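Local coordinates for protein acetyltransferase-like, GNAT family (Bacteroides thetaiotaomicron, PDB 3EY5) that probably transfers an acetyl group from acetyl-CoA to an amino group of a substrate not yet identified, at residues Y137-Y142 / L172-Y177; F20-L25 / P61-T66; G129-K135 / M151-H156; D71-V76 / K103-E109. The contacts are given in a common frame with arbitrary orientation. Where two conformers were deposited one is given. Residue numbers count along the deposited sequence, not the author numbering.

Interaction 1: Y137-Y142 / L172-Y177; sequences YYQPPY and LHTIVY
Residues 137-139 are extended and end strand 136-139, and Pro140 to Tyr142 continue as loop; residues 172-176 are the last turn of helix 161-176, widened to a pi-type turn in which Tyr177 N and Val176 N both bond to Leu172 O (3.3 and 3.0 Å). The strand and helix axes run nearly parallel (17°) and 10.3 Å apart, and Pro140 and Tyr177 bring their CA atoms to 6.1 Å. Pro140 touches the faces of two rings, its CG 3.7 Å from the centroid of the His173 ring and its CD 4.0 Å from that of Tyr177. His173 (chi1 m) gives a weak hydrogen bond from NE2 to Tyr138 O (2.9 Å). Tyr137, chi1 t, brings its OH to 3.6 Å from Leu172 CD1. Tyr177 (m) meets Tyr142 obliquely, CE2 to CZ 3.5 Å, and water 1 joins their hydroxyls, 2.6 Å from Tyr142 OH and 2.8 Å from Tyr177 OH. Beyond the segments, Tyr137 OH and Gln139 NE2 bond to Glu109, Tyr142 OH to Glu77, and Tyr177 OH to Tyr75. Proline CH-pi contacts thus seat the C-terminal helix end against the strand end, beside a tyrosine- and glutamate-lined polar cluster in this GNAT-family domain.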
# COMPACT_ATOMS: atom_id res chain seq x y z
N TYR A 137 -9.75 3.24 -13.07
CA TYR A 137 -8.36 3.44 -12.70
C TYR A 137 -7.41 2.36 -13.30
O TYR A 137 -7.79 1.18 -13.44
CB TYR A 137 -8.26 3.43 -11.17
CG TYR A 137 -6.83 3.67 -10.72
CD1 TYR A 137 -6.24 4.92 -10.85
CD2 TYR A 137 -6.08 2.66 -10.15
CE1 TYR A 137 -4.91 5.17 -10.44
CE2 TYR A 137 -4.75 2.88 -9.75
CZ TYR A 137 -4.17 4.14 -9.92
OH TYR A 137 -2.85 4.39 -9.51
N TYR A 138 -6.18 2.77 -13.63
CA TYR A 138 -5.08 1.89 -14.06
C TYR A 138 -3.82 2.20 -13.29
O TYR A 138 -3.44 3.37 -13.16
CB TYR A 138 -4.80 2.08 -15.57
CG TYR A 138 -5.85 1.40 -16.43
CD1 TYR A 138 -7.03 2.06 -16.76
CD2 TYR A 138 -5.69 0.08 -16.86
CE1 TYR A 138 -8.02 1.43 -17.50
CE2 TYR A 138 -6.66 -0.55 -17.62
CZ TYR A 138 -7.82 0.13 -17.92
OH TYR A 138 -8.78 -0.47 -18.68
N GLN A 139 -3.16 1.17 -12.77
CA GLN A 139 -1.82 1.33 -12.22
C GLN A 139 -0.79 1.31 -13.35
O GLN A 139 -0.64 0.29 -14.03
CB GLN A 139 -1.52 0.22 -11.22
CG GLN A 139 -0.18 0.41 -10.51
CD GLN A 139 0.26 -0.85 -9.79
OE1 GLN A 139 1.29 -1.44 -10.13
NE2 GLN A 139 -0.53 -1.29 -8.83
N PRO A 140 -0.04 2.43 -13.54
CA PRO A 140 1.07 2.49 -14.49
C PRO A 140 2.07 1.41 -14.09
O PRO A 140 2.13 1.06 -12.94
CB PRO A 140 1.70 3.89 -14.24
CG PRO A 140 0.64 4.69 -13.56
CD PRO A 140 -0.09 3.64 -12.69
N PRO A 141 2.86 0.88 -15.05
CA PRO A 141 3.79 -0.22 -14.74
C PRO A 141 4.97 0.23 -13.90
O PRO A 141 5.46 1.35 -14.07
CB PRO A 141 4.33 -0.63 -16.12
CG PRO A 141 4.16 0.62 -16.99
CD PRO A 141 2.90 1.26 -16.48
N TYR A 142 5.45 -0.64 -13.02
CA TYR A 142 6.73 -0.38 -12.37
C TYR A 142 7.89 -0.53 -13.34
O TYR A 142 8.87 0.20 -13.24
CB TYR A 142 6.93 -1.29 -11.17
CG TYR A 142 6.16 -0.86 -9.94
CD1 TYR A 142 6.56 0.26 -9.21
CD2 TYR A 142 5.04 -1.55 -9.52
CE1 TYR A 142 5.84 0.68 -8.07
CE2 TYR A 142 4.29 -1.12 -8.36
CZ TYR A 142 4.73 -0.03 -7.65
OH TYR A 142 4.05 0.40 -6.52
N LEU A 172 -1.02 10.23 -8.04
CA LEU A 172 -0.49 8.87 -8.04
C LEU A 172 0.39 8.57 -9.26
O LEU A 172 1.52 8.04 -9.12
CB LEU A 172 -1.64 7.83 -7.99
CG LEU A 172 -2.59 7.89 -6.78
CD1 LEU A 172 -3.58 6.72 -6.81
CD2 LEU A 172 -1.84 7.89 -5.48
N HIS A 173 -0.14 8.86 -10.46
CA HIS A 173 0.57 8.54 -11.68
C HIS A 173 1.90 9.28 -11.81
O HIS A 173 2.89 8.73 -12.28
CB HIS A 173 -0.30 8.84 -12.88
CG HIS A 173 -1.37 7.83 -13.09
ND1 HIS A 173 -1.99 7.62 -14.30
CD2 HIS A 173 -1.91 6.92 -12.24
CE1 HIS A 173 -2.88 6.65 -14.19
NE2 HIS A 173 -2.85 6.20 -12.95
N THR A 174 1.93 10.52 -11.38
CA THR A 174 3.13 11.29 -11.63
C THR A 174 4.16 11.03 -10.53
O THR A 174 5.32 10.75 -10.85
CB THR A 174 2.83 12.77 -11.81
OG1 THR A 174 2.02 13.21 -10.73
CG2 THR A 174 2.04 13.01 -13.09
N ILE A 175 3.73 11.05 -9.27
CA ILE A 175 4.65 10.97 -8.14
C ILE A 175 5.06 9.56 -7.76
O ILE A 175 6.22 9.30 -7.47
CB ILE A 175 4.11 11.69 -6.90
CG1 ILE A 175 3.91 13.16 -7.25
CG2 ILE A 175 5.12 11.57 -5.73
CD1 ILE A 175 2.68 13.79 -6.69
N VAL A 176 4.10 8.64 -7.77
CA VAL A 176 4.45 7.30 -7.34
C VAL A 176 5.02 6.47 -8.49
O VAL A 176 5.96 5.69 -8.32
CB VAL A 176 3.25 6.63 -6.64
CG1 VAL A 176 3.54 5.17 -6.38
CG2 VAL A 176 2.94 7.38 -5.33
N TYR A 177 4.42 6.64 -9.65
CA TYR A 177 4.68 5.76 -10.79
C TYR A 177 5.56 6.40 -11.86
O TYR A 177 6.00 5.71 -12.79
CB TYR A 177 3.36 5.22 -11.35
CG TYR A 177 2.69 4.35 -10.30
CD1 TYR A 177 1.64 4.83 -9.55
CD2 TYR A 177 3.13 3.05 -10.05
CE1 TYR A 177 1.02 4.05 -8.58
CE2 TYR A 177 2.55 2.26 -9.07
CZ TYR A 177 1.49 2.78 -8.33
OH TYR A 177 0.86 2.03 -7.35
O HOH W 1 1.63 -0.30 -5.98

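Interaction 2: F20-L25 / P61-T66; sequences FMEELL and PIGFIT
This is a buried helix-on-sheet contact, in which helix 15-28 lies across strand 60-69 with apolar side chains between them and no hydrogen bond from one segment to the other. The axes of the helical residues 20-25 and the strand residues 61-66 cross at -81° and approach to 8.3 Å; the CA atoms of Met21 and Phe64 come to 5.9 Å, those of Phe20 and Pro61 to 8.4 Å. Phe64 (chi1 p, chi2 88°) points at the helix and fills the centre. Its CG lies 3.7 Å from Met21 CG, its CD2 3.9 Å from Leu24 CD2 and its CZ 3.7 Å from Leu25 CD1. Met21, a selenomethionine with chi1 t and chi2 m, adds a Met-aromatic contact, SE 5.1 Å from the Phe64 ring centroid, and reaches onward with CE to Thr66 CG2 (3.8 Å). In this GNAT-family sheet the helix covers the face bearing Phe64 and Thr66. Ile62 (phi/psi -122/-8°) and Gly63, both facing Ile55 of strand 50-57, form a classic beta bulge. Leu24 CD2 also lies 4.0 Å from Gly63 CA. At the other end Phe20 (t) lays a ring face on Pro61, whose CB is 4.2 Å from the ring centroid, while Phe20 CE2 is 3.6 Å from Gly63 O. Leu37 and Leu40 of helix 37-46 pack on Leu25, and Leu40 also touches Met21.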
# COMPACT_ATOMS: atom_id res chain seq x y z
N PHE A 20 14.04 -7.90 6.47
CA PHE A 20 12.76 -8.53 6.75
C PHE A 20 11.67 -8.00 5.80
O PHE A 20 10.94 -8.78 5.19
CB PHE A 20 12.33 -8.30 8.21
CG PHE A 20 10.89 -8.68 8.50
CD1 PHE A 20 10.54 -10.01 8.74
CD2 PHE A 20 9.88 -7.71 8.51
CE1 PHE A 20 9.22 -10.35 9.00
CE2 PHE A 20 8.55 -8.05 8.78
CZ PHE A 20 8.22 -9.38 9.02
N MSE A 21 11.54 -6.68 5.72
CA MSE A 21 10.57 -6.03 4.82
C MSE A 21 10.79 -6.50 3.37
O MSE A 21 9.85 -6.95 2.68
CB MSE A 21 10.70 -4.50 4.94
CG MSE A 21 9.89 -3.64 3.96
SE MSE A 21 10.78 -3.38 2.24
CE MSE A 21 9.29 -2.51 1.31
N GLU A 22 12.03 -6.43 2.93
CA GLU A 22 12.44 -6.80 1.58
C GLU A 22 12.18 -8.28 1.20
O GLU A 22 11.69 -8.55 0.11
CB GLU A 22 13.93 -6.49 1.42
CG GLU A 22 14.36 -6.30 -0.02
CD GLU A 22 15.83 -5.94 -0.11
OE1 GLU A 22 16.68 -6.87 -0.11
OE2 GLU A 22 16.13 -4.72 -0.17
N GLU A 23 12.53 -9.22 2.09
CA GLU A 23 12.21 -10.63 1.87
C GLU A 23 10.69 -10.85 1.75
O GLU A 23 10.22 -11.53 0.84
CB GLU A 23 12.82 -11.52 2.98
CG GLU A 23 12.57 -13.04 2.79
CD GLU A 23 13.74 -13.96 3.19
OE1 GLU A 23 14.59 -13.57 4.04
OE2 GLU A 23 13.80 -15.10 2.66
N LEU A 24 9.94 -10.27 2.68
CA LEU A 24 8.51 -10.41 2.72
C LEU A 24 7.82 -9.80 1.47
O LEU A 24 6.90 -10.40 0.89
CB LEU A 24 8.00 -9.79 4.01
CG LEU A 24 6.51 -9.81 4.27
CD1 LEU A 24 5.95 -11.25 4.07
CD2 LEU A 24 6.25 -9.28 5.69
N LEU A 25 8.29 -8.62 1.08
CA LEU A 25 7.87 -8.00 -0.19
C LEU A 25 8.07 -8.91 -1.42
O LEU A 25 7.16 -9.07 -2.23
CB LEU A 25 8.67 -6.71 -0.42
CG LEU A 25 8.39 -5.93 -1.71
CD1 LEU A 25 7.01 -5.32 -1.74
CD2 LEU A 25 9.49 -4.87 -1.93
N PRO A 61 8.06 -8.54 14.76
CA PRO A 61 7.77 -7.98 13.44
C PRO A 61 6.85 -8.96 12.70
O PRO A 61 7.18 -10.13 12.59
CB PRO A 61 9.16 -7.92 12.77
CG PRO A 61 10.16 -8.34 13.84
CD PRO A 61 9.41 -9.12 14.85
N ILE A 62 5.68 -8.48 12.25
CA ILE A 62 4.66 -9.34 11.64
C ILE A 62 4.31 -8.87 10.22
O ILE A 62 3.57 -9.55 9.51
CB ILE A 62 3.33 -9.37 12.47
CG1 ILE A 62 2.53 -8.07 12.30
CG2 ILE A 62 3.60 -9.76 13.99
CD1 ILE A 62 1.58 -7.77 13.45
N GLY A 63 4.85 -7.72 9.82
CA GLY A 63 4.48 -7.10 8.55
C GLY A 63 5.22 -5.83 8.21
O GLY A 63 6.15 -5.40 8.91
N PHE A 64 4.84 -5.26 7.06
CA PHE A 64 5.38 -3.97 6.62
C PHE A 64 4.26 -3.26 5.89
O PHE A 64 3.29 -3.89 5.45
CB PHE A 64 6.64 -4.11 5.71
CG PHE A 64 6.32 -4.49 4.29
CD1 PHE A 64 6.05 -3.52 3.34
CD2 PHE A 64 6.22 -5.82 3.92
CE1 PHE A 64 5.71 -3.86 2.01
CE2 PHE A 64 5.89 -6.19 2.60
CZ PHE A 64 5.63 -5.20 1.65
N ILE A 65 4.40 -1.95 5.77
CA ILE A 65 3.50 -1.17 4.97
C ILE A 65 4.31 -0.00 4.50
O ILE A 65 5.13 0.56 5.24
CB ILE A 65 2.25 -0.69 5.81
CG1 ILE A 65 1.36 0.28 5.00
CG2 ILE A 65 2.68 0.00 7.11
CD1 ILE A 65 -0.13 0.10 5.30
N THR A 66 4.09 0.37 3.26
CA THR A 66 4.76 1.52 2.70
C THR A 66 3.64 2.45 2.27
O THR A 66 2.58 1.98 1.81
CB THR A 66 5.62 1.12 1.44
OG1 THR A 66 4.77 0.55 0.43
CG2 THR A 66 6.59 0.10 1.80

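Interaction 3: G129-K135 / M151-H156; sequences GFTLWEK and MYLMVH
Trp133 and Val155 form the apolar centre on one face of an antiparallel strand pair: Trp133 (chi1 m, chi2 5°) has Val155 CG2 3.5 Å from the centroid of its six-membered ring, and its CE3 reaches Leu153 CD1 at 4.1 Å. On the other face Leu132 (t, p) places CD1 3.5 Å from Tyr152 CB and 3.6 Å from CG of selenomethionine Met154. Phe130 receives His156 CB over its ring, 3.6 Å from the centroid. The axes of 131-134 and 151-156 run antiparallel at 146°, 4.7 Å apart at closest approach. Thr131 and Val155 are a hydrogen-bonded pair (Thr131 N to Val155 O 2.7 Å, Val155 N to Thr131 O 2.8 Å), Leu132 and Met154 a non-hydrogen-bonded one, and Trp133 N bonds to Leu153 O (2.9 Å). At one end His156 ND1 donates to Gly129 O (2.8 Å), Gly129 being C-prime of the Schellman motif closing helix 116-127. At the other, water 2 links Trp133 O (2.5 Å) with Leu153 N (2.8 Å). The chain turns a corner at Lys135, so 131-134 and 136-139 pair in succession with 149-156 in the GNAT-type sheet. Helix 116-127 packs on Leu132 and Met154, helix 161-176 on Trp133 and Leu153.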
# COMPACT_ATOMS: atom_id res chain seq x y z
N GLY A 129 -14.24 -0.38 6.53
CA GLY A 129 -14.47 1.05 6.39
C GLY A 129 -13.87 1.78 5.21
O GLY A 129 -13.84 3.01 5.22
N PHE A 130 -13.40 1.04 4.20
CA PHE A 130 -13.01 1.62 2.93
C PHE A 130 -14.19 1.61 1.97
O PHE A 130 -14.96 0.64 1.92
CB PHE A 130 -11.81 0.88 2.31
CG PHE A 130 -10.53 1.12 3.05
CD1 PHE A 130 -9.57 1.97 2.52
CD2 PHE A 130 -10.28 0.50 4.28
CE1 PHE A 130 -8.35 2.19 3.17
CE2 PHE A 130 -9.06 0.74 4.96
CZ PHE A 130 -8.10 1.59 4.40
N THR A 131 -14.32 2.70 1.22
CA THR A 131 -15.29 2.84 0.15
C THR A 131 -14.64 2.49 -1.18
O THR A 131 -13.56 3.01 -1.52
CB THR A 131 -15.82 4.29 0.06
OG1 THR A 131 -16.42 4.66 1.30
CG2 THR A 131 -16.88 4.42 -1.02
N LEU A 132 -15.31 1.61 -1.94
CA LEU A 132 -14.88 1.30 -3.31
C LEU A 132 -15.22 2.40 -4.33
O LEU A 132 -16.37 2.76 -4.48
CB LEU A 132 -15.47 -0.02 -3.77
CG LEU A 132 -15.06 -0.41 -5.20
CD1 LEU A 132 -13.56 -0.65 -5.26
CD2 LEU A 132 -15.84 -1.63 -5.68
N TRP A 133 -14.20 2.92 -5.03
CA TRP A 133 -14.39 3.83 -6.15
C TRP A 133 -14.43 3.07 -7.47
O TRP A 133 -13.45 2.38 -7.85
CB TRP A 133 -13.28 4.88 -6.15
CG TRP A 133 -13.50 5.95 -5.11
CD1 TRP A 133 -14.52 5.99 -4.14
CD2 TRP A 133 -12.71 7.11 -4.90
NE1 TRP A 133 -14.37 7.12 -3.37
CE2 TRP A 133 -13.28 7.82 -3.80
CE3 TRP A 133 -11.56 7.63 -5.51
CZ2 TRP A 133 -12.74 9.01 -3.32
CZ3 TRP A 133 -11.02 8.80 -5.03
CH2 TRP A 133 -11.61 9.48 -3.95
N GLU A 134 -15.57 3.17 -8.15
CA GLU A 134 -15.81 2.51 -9.43
C GLU A 134 -15.30 3.34 -10.61
O GLU A 134 -16.00 3.47 -11.62
CB GLU A 134 -17.32 2.31 -9.63
CG GLU A 134 -18.11 2.08 -8.35
CD GLU A 134 -18.43 0.62 -8.14
OE1 GLU A 134 -19.39 0.31 -7.39
OE2 GLU A 134 -17.72 -0.22 -8.75
N LYS A 135 -14.13 3.93 -10.48
CA LYS A 135 -13.64 4.78 -11.54
C LYS A 135 -12.74 3.88 -12.35
O LYS A 135 -12.20 2.92 -11.84
CB LYS A 135 -12.89 5.97 -10.92
CG LYS A 135 -13.81 6.86 -10.08
CD LYS A 135 -14.53 7.84 -10.99
CE LYS A 135 -15.81 8.38 -10.40
NZ LYS A 135 -16.26 9.53 -11.31
N MSE A 151 -7.41 -1.50 -12.10
CA MSE A 151 -7.55 -1.62 -10.64
C MSE A 151 -8.66 -0.74 -10.25
O MSE A 151 -9.21 -0.03 -11.08
CB MSE A 151 -6.32 -1.11 -9.92
CG MSE A 151 -5.09 -1.74 -10.44
SE MSE A 151 -4.69 -3.42 -9.53
CE MSE A 151 -3.12 -2.47 -8.92
N TYR A 152 -9.01 -0.75 -8.98
CA TYR A 152 -9.94 0.23 -8.44
C TYR A 152 -9.22 0.86 -7.28
O TYR A 152 -8.39 0.22 -6.62
CB TYR A 152 -11.23 -0.43 -7.92
CG TYR A 152 -12.22 -0.80 -9.00
CD1 TYR A 152 -12.32 -0.03 -10.19
CD2 TYR A 152 -13.08 -1.88 -8.84
CE1 TYR A 152 -13.25 -0.35 -11.19
CE2 TYR A 152 -14.01 -2.21 -9.82
CZ TYR A 152 -14.09 -1.46 -10.99
OH TYR A 152 -14.99 -1.80 -11.96
N LEU A 153 -9.58 2.09 -7.00
CA LEU A 153 -9.11 2.72 -5.76
C LEU A 153 -10.15 2.48 -4.68
O LEU A 153 -11.34 2.35 -4.97
CB LEU A 153 -8.91 4.22 -5.94
CG LEU A 153 -7.90 4.73 -6.96
CD1 LEU A 153 -8.02 6.28 -6.95
CD2 LEU A 153 -6.45 4.26 -6.62
N MSE A 154 -9.68 2.44 -3.45
CA MSE A 154 -10.57 2.28 -2.32
C MSE A 154 -10.10 3.28 -1.31
O MSE A 154 -8.89 3.45 -1.13
CB MSE A 154 -10.48 0.87 -1.77
CG MSE A 154 -11.12 -0.15 -2.68
SE MSE A 154 -11.48 -1.73 -1.69
CE MSE A 154 -12.99 -1.01 -0.68
N VAL A 155 -11.06 3.97 -0.69
CA VAL A 155 -10.75 5.12 0.14
C VAL A 155 -11.35 5.03 1.54
O VAL A 155 -12.50 4.64 1.71
CB VAL A 155 -11.18 6.44 -0.58
CG1 VAL A 155 -10.73 7.67 0.20
CG2 VAL A 155 -10.57 6.46 -1.97
N HIS A 156 -10.57 5.38 2.54
CA HIS A 156 -11.12 5.46 3.88
C HIS A 156 -11.00 6.93 4.26
O HIS A 156 -9.91 7.50 4.16
CB HIS A 156 -10.33 4.57 4.86
CG HIS A 156 -10.74 4.73 6.29
ND1 HIS A 156 -11.77 4.01 6.85
CD2 HIS A 156 -10.27 5.53 7.27
CE1 HIS A 156 -11.91 4.35 8.12
NE2 HIS A 156 -11.01 5.28 8.40
O HOH W 2 -11.38 3.34 -8.82

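Interaction 4: D71-V76 / K103-E109; sequences DEFYYV and KRPIVLE
Three short, nearly straight backbone hydrogen bonds join these segments as parallel strands: Tyr74 N to Pro105 O (2.8 Å), Val107 N to Tyr74 O (2.6 Å) and Val76 N to Val107 O (2.7 Å). Tyr74 pairs with Ile106 and Tyr75 with Val107, both with CA atoms 4.7 Å apart, and the axes of 74-76 and 106-109 lie 4.6 Å apart at 28°. Direct bonding then stops: Val76 O and Glu109 N are 4.7 Å apart, with water 4 between them, 2.4 Å from Val76 O and 2.8 Å from Glu109 N. At the other end water 3 connects Tyr74 OH (2.8 Å) and Lys103 N (2.9 Å). Tyr75 (chi1 t) extends its OH to 2.6 Å from Glu109 OE2; Tyr177 bonds to the first and Tyr137 to the second. Phe73 CD1 packs against Val107 CG2 (3.6 Å), and helix 161-176 covers Phe73 and Tyr75. On the face with Tyr74 and Ile106, Val76 CG2 touches Ile106 CG2 (3.7 Å). Arg104 CB lies 3.7 Å from Tyr74 CE2. Helix 90-101 makes the connection, completing a beta-alpha-beta unit. The main-chain bonds set the register up to Val76, and apolar side chains pack on both faces; the water-filled gap beyond is consistent with the GNAT-fold splay of two central parallel strands, which in relatives receives acetyl-CoA, while Tyr75 and Glu109 enter a wider polar network.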
# COMPACT_ATOMS: atom_id res chain seq x y z
N ASP A 71 -0.14 15.28 1.85
CA ASP A 71 -0.70 16.47 2.53
C ASP A 71 -2.21 16.41 2.71
O ASP A 71 -2.69 16.57 3.81
CB ASP A 71 -0.30 17.80 1.86
CG ASP A 71 1.13 17.79 1.34
OD1 ASP A 71 2.07 17.73 2.17
OD2 ASP A 71 1.29 17.85 0.10
N GLU A 72 -2.95 16.19 1.64
CA GLU A 72 -4.39 16.00 1.76
C GLU A 72 -4.76 14.58 2.21
O GLU A 72 -5.76 14.41 2.89
CB GLU A 72 -5.10 16.30 0.43
CG GLU A 72 -4.88 17.71 -0.08
CD GLU A 72 -3.87 17.78 -1.21
OE1 GLU A 72 -3.30 16.73 -1.57
OE2 GLU A 72 -3.67 18.90 -1.74
N PHE A 73 -3.97 13.59 1.79
CA PHE A 73 -4.29 12.16 1.96
C PHE A 73 -3.00 11.35 1.96
O PHE A 73 -1.93 11.89 1.56
CB PHE A 73 -5.20 11.63 0.83
CG PHE A 73 -4.55 11.68 -0.53
CD1 PHE A 73 -4.00 10.54 -1.09
CD2 PHE A 73 -4.51 12.85 -1.25
CE1 PHE A 73 -3.39 10.58 -2.34
CE2 PHE A 73 -3.88 12.90 -2.50
CZ PHE A 73 -3.33 11.77 -3.05
N TYR A 74 -3.13 10.08 2.36
CA TYR A 74 -2.09 9.07 2.32
C TYR A 74 -2.42 7.97 1.28
O TYR A 74 -3.58 7.51 1.16
CB TYR A 74 -1.95 8.40 3.69
CG TYR A 74 -1.54 9.32 4.82
CD1 TYR A 74 -0.26 9.89 4.87
CD2 TYR A 74 -2.43 9.62 5.85
CE1 TYR A 74 0.12 10.74 5.94
CE2 TYR A 74 -2.06 10.46 6.92
CZ TYR A 74 -0.80 11.01 6.96
OH TYR A 74 -0.47 11.84 8.01
N TYR A 75 -1.37 7.54 0.56
CA TYR A 75 -1.51 6.48 -0.44
C TYR A 75 -0.73 5.27 0.02
O TYR A 75 0.49 5.37 0.26
CB TYR A 75 -0.95 6.91 -1.80
CG TYR A 75 -0.92 5.78 -2.78
CD1 TYR A 75 -2.12 5.14 -3.17
CD2 TYR A 75 0.28 5.31 -3.32
CE1 TYR A 75 -2.10 4.09 -4.07
CE2 TYR A 75 0.30 4.25 -4.23
CZ TYR A 75 -0.90 3.64 -4.58
OH TYR A 75 -0.93 2.61 -5.50
N VAL A 76 -1.43 4.14 0.19
CA VAL A 76 -0.76 2.93 0.64
C VAL A 76 -0.22 2.18 -0.60
O VAL A 76 -0.99 1.72 -1.48
CB VAL A 76 -1.66 2.02 1.53
CG1 VAL A 76 -0.98 0.68 1.74
CG2 VAL A 76 -1.95 2.71 2.91
N LYS A 103 -4.51 9.43 10.04
CA LYS A 103 -5.81 10.01 10.31
C LYS A 103 -6.39 10.75 9.09
O LYS A 103 -7.61 10.72 8.87
CB LYS A 103 -5.73 10.92 11.54
CG LYS A 103 -5.89 10.16 12.86
CD LYS A 103 -7.37 9.96 13.10
CE LYS A 103 -7.66 8.62 13.67
NZ LYS A 103 -9.04 8.29 13.28
N ARG A 104 -5.54 11.37 8.28
CA ARG A 104 -6.01 11.91 6.99
C ARG A 104 -6.55 10.76 6.11
O ARG A 104 -6.24 9.61 6.38
CB ARG A 104 -4.92 12.71 6.28
CG ARG A 104 -4.09 13.60 7.21
CD ARG A 104 -3.14 14.47 6.40
NE ARG A 104 -2.22 15.21 7.25
CZ ARG A 104 -2.54 16.36 7.87
NH1 ARG A 104 -1.65 16.98 8.63
NH2 ARG A 104 -3.75 16.90 7.74
N PRO A 105 -7.36 11.07 5.07
CA PRO A 105 -7.89 9.97 4.21
C PRO A 105 -6.79 9.04 3.63
O PRO A 105 -5.64 9.45 3.40
CB PRO A 105 -8.60 10.72 3.08
CG PRO A 105 -8.95 12.14 3.71
CD PRO A 105 -7.77 12.41 4.59
N ILE A 106 -7.14 7.77 3.49
CA ILE A 106 -6.16 6.75 3.10
C ILE A 106 -6.65 6.20 1.78
O ILE A 106 -7.81 5.80 1.68
CB ILE A 106 -6.09 5.60 4.09
CG1 ILE A 106 -5.74 6.09 5.50
CG2 ILE A 106 -5.05 4.52 3.60
CD1 ILE A 106 -5.82 4.99 6.51
N VAL A 107 -5.76 6.19 0.80
CA VAL A 107 -6.09 5.65 -0.51
C VAL A 107 -5.23 4.41 -0.73
O VAL A 107 -4.03 4.43 -0.45
CB VAL A 107 -5.86 6.68 -1.64
CG1 VAL A 107 -6.27 6.08 -3.01
CG2 VAL A 107 -6.62 8.04 -1.35
N LEU A 108 -5.86 3.35 -1.22
CA LEU A 108 -5.09 2.19 -1.77
C LEU A 108 -5.70 1.67 -3.10
O LEU A 108 -6.82 2.06 -3.46
CB LEU A 108 -4.99 1.08 -0.73
CG LEU A 108 -6.33 0.56 -0.19
CD1 LEU A 108 -7.05 -0.26 -1.22
CD2 LEU A 108 -6.09 -0.31 0.99
N GLU A 109 -4.96 0.84 -3.82
CA GLU A 109 -5.46 0.18 -5.05
C GLU A 109 -5.78 -1.28 -4.76
O GLU A 109 -5.06 -1.94 -3.98
CB GLU A 109 -4.43 0.22 -6.17
CG GLU A 109 -3.69 1.53 -6.36
CD GLU A 109 -2.68 1.47 -7.52
OE1 GLU A 109 -2.58 0.39 -8.16
OE2 GLU A 109 -1.99 2.48 -7.82
O HOH W 3 -2.54 11.62 9.89
O HOH W 4 -2.50 0.22 -2.69

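How the interactions relate
From the N terminus, interaction 2 closes first, bringing helix 15-28 onto strand 60-69. The next strand, 74-81, neighbours 60-69 in the sheet, and Ile65 packs on Val76 where interactions 2 and 4 touch; interaction 4 then closes the beta-alpha-beta unit through helix 90-101. Interactions 3 and 1 follow and cross, since 151-156 falls between 137-142 and 172-177 while 137-142 falls between the segments of interaction 3. Strand 149-156 carries interaction 3 to interaction 4 through His156 O to Ile106 N and Met154 N to Leu108 O. Interaction 1 ties the C-terminal helix to this region, Tyr177 meeting Tyr75 and Tyr137 meeting Glu109. Interactions 1 and 2 lie 22 Å apart between centres, without touching.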